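Local coordinates for peptidoglycan D,D-transpeptidase MrdA (PDB 7KIS), which probably cross-links the peptidoglycan of the bacterial cell wall as a penicillin-binding D,D-transpeptidase, and is bound here by the inhibitor WCK 5153, at residues Ala336-Val342 with Lys395-Leu401. Sequence-based numbering, arbitrary orientation.
Sequences AGLDAGV and KLGIDRL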
loop_
_atom_site.group_PDB
_atom_site.type_symbol
_atom_site.label_atom_id
_atom_site.label_comp_id
_atom_site.label_asym_id
_atom_site.label_seq_id
_atom_site.Cartn_x
_atom_site.Cartn_y
_atom_site.Cartn_z
ATOM N N ALA A 336 -3.245 19.947 2.230
ATOM C CA ALA A 336 -3.063 20.454 3.586
ATOM C C ALA A 336 -2.945 21.972 3.593
ATOM O O ALA A 336 -3.520 22.643 4.457
ATOM C CB ALA A 336 -1.833 19.816 4.228
ATOM N N GLY A 337 -2.203 22.531 2.634
ATOM C CA GLY A 337 -2.087 23.978 2.554
ATOM C C GLY A 337 -3.344 24.633 2.018
ATOM O O GLY A 337 -3.749 25.699 2.493
ATOM N N LEU A 338 -3.973 24.014 1.016
ATOM C CA LEU A 338 -5.201 24.569 0.455
ATOM C C LEU A 338 -6.314 24.590 1.495
ATOM O O LEU A 338 -7.133 25.516 1.523
ATOM C CB LEU A 338 -5.628 23.769 -0.776
ATOM C CG LEU A 338 -4.859 24.022 -2.076
ATOM C CD1 LEU A 338 -5.099 22.894 -3.068
ATOM C CD2 LEU A 338 -5.239 25.359 -2.689
ATOM N N ASP A 339 -6.359 23.573 2.360
ATOM C CA ASP A 339 -7.397 23.512 3.382
ATOM C C ASP A 339 -7.206 24.603 4.427
ATOM O O ASP A 339 -8.170 25.268 4.821
ATOM C CB ASP A 339 -7.401 22.131 4.039
ATOM C CG ASP A 339 -8.643 21.880 4.866
ATOM O OD1 ASP A 339 -9.757 21.950 4.306
ATOM O OD2 ASP A 339 -8.506 21.608 6.078
ATOM N N ALA A 340 -5.970 24.799 4.892
ATOM C CA ALA A 340 -5.705 25.820 5.898
ATOM C C ALA A 340 -5.916 27.230 5.365
ATOM O O ALA A 340 -6.157 28.148 6.157
ATOM C CB ALA A 340 -4.281 25.677 6.433
ATOM N N GLY A 341 -5.828 27.427 4.052
ATOM C CA GLY A 341 -5.951 28.744 3.468
ATOM C C GLY A 341 -4.642 29.471 3.255
ATOM O O GLY A 341 -4.660 30.617 2.786
ATOM N N VAL A 342 -3.509 28.848 3.586
ATOM C CA VAL A 342 -2.216 29.488 3.384
ATOM C C VAL A 342 -1.858 29.585 1.907
ATOM O O VAL A 342 -1.044 30.433 1.524
ATOM C CB VAL A 342 -1.128 28.733 4.171
ATOM C CG1 VAL A 342 -1.485 28.695 5.647
ATOM C CG2 VAL A 342 -0.959 27.323 3.635
ATOM N N LYS A 395 4.521 28.100 5.565
ATOM C CA LYS A 395 3.349 28.875 5.955
ATOM C C LYS A 395 2.285 28.034 6.644
ATOM O O LYS A 395 1.352 28.601 7.222
ATOM C CB LYS A 395 2.744 29.564 4.730
ATOM C CG LYS A 395 3.679 30.543 4.050
ATOM C CD LYS A 395 2.911 31.500 3.157
ATOM C CE LYS A 395 2.641 30.887 1.795
ATOM N NZ LYS A 395 3.570 31.422 0.766
ATOM N N LEU A 396 2.406 26.711 6.612
ATOM C CA LEU A 396 1.418 25.826 7.210
ATOM C C LEU A 396 1.782 25.406 8.627
ATOM O O LEU A 396 0.906 25.339 9.493
ATOM C CB LEU A 396 1.246 24.575 6.340
ATOM C CG LEU A 396 0.305 23.468 6.825
ATOM C CD1 LEU A 396 -1.138 23.940 6.796
ATOM C CD2 LEU A 396 0.469 22.213 5.981
ATOM N N GLY A 397 3.046 25.109 8.878
ATOM C CA GLY A 397 3.441 24.665 10.197
ATOM C C GLY A 397 3.294 23.166 10.335
ATOM O O GLY A 397 2.391 22.543 9.772
ATOM N N ILE A 398 4.197 22.571 11.123
ATOM C CA ILE A 398 4.175 21.116 11.289
ATOM C C ILE A 398 3.030 20.677 12.190
ATOM O O ILE A 398 2.604 19.524 12.138
ATOM C CB ILE A 398 5.534 20.597 11.811
ATOM C CG1 ILE A 398 5.645 19.102 11.541
ATOM C CG2 ILE A 398 5.682 20.876 13.295
ATOM C CD1 ILE A 398 5.162 18.699 10.169
ATOM N N ASP A 399 2.513 21.587 13.007
ATOM C CA ASP A 399 1.378 21.249 13.858
ATOM C C ASP A 399 0.147 20.904 13.028
ATOM O O ASP A 399 -0.560 19.930 13.316
ATOM C CB ASP A 399 1.072 22.406 14.811
ATOM C CG ASP A 399 2.072 22.523 15.951
ATOM O OD1 ASP A 399 2.604 21.483 16.396
ATOM O OD2 ASP A 399 2.302 23.651 16.424
ATOM N N ARG A 400 -0.130 21.701 11.999
ATOM C CA ARG A 400 -1.276 21.465 11.139
ATOM C C ARG A 400 -0.925 20.605 9.931
ATOM O O ARG A 400 -1.833 20.156 9.222
ATOM C CB ARG A 400 -1.862 22.792 10.653
ATOM C CG ARG A 400 -2.256 23.764 11.749
ATOM C CD ARG A 400 -2.810 25.059 11.162
ATOM N NE ARG A 400 -1.883 25.685 10.220
ATOM C CZ ARG A 400 -2.098 26.854 9.624
ATOM N NH1 ARG A 400 -3.210 27.534 9.872
ATOM N NH2 ARG A 400 -1.200 27.351 8.785
ATOM N N LEU A 401 0.368 20.357 9.690
ATOM C CA LEU A 401 0.778 19.434 8.635
ATOM C C LEU A 401 0.675 17.988 9.106
ATOM O O LEU A 401 0.038 17.159 8.449
ATOM C CB LEU A 401 2.200 19.755 8.158
ATOM C CG LEU A 401 2.823 18.810 7.120
ATOM C CD1 LEU A 401 1.932 18.731 5.892
ATOM C CD2 LEU A 401 4.223 19.269 6.729
#
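L396 lays its two methyl groups against the helix that ends at A340: CD1 lies 3.6 Å from A340 CB, and CD2 lies 3.8 Å from A336 CB. The two alanines are one helical turn apart. The CB of L396 does not point at this helix, but its CG, anti to the backbone N (chi1 177°), carries the methyls to it. L401 CD1 extends the buried patch at 4.3 Å from A336 CB, while F404 of helix 398-407 also touches A336.

A336 and L396 are buried, whereas R400 and K395 form an exposed rim. V342, which bridges to that rim, loses 80 Å² to the other segment, more than any other residue here: CG1 lies beside both K395 O and R400 NH2, and CB is 4.0 Å from K395 CB. K395 NZ turns to a salt bridge with D391. R400 folds back and donates two bent hydrogen bonds to L396 O, from NE (2.9 Å, N-H...O 147°) and NH2 (3.0 Å, 140°).

Within the transpeptidase domain, apolar and van der Waals packing, without interhelical hydrogen bonds, therefore joins the segments. R400's paired bonds satisfy L396 O and orient the guanidinium, letting A340 CB sit 4.0 Å above its centre.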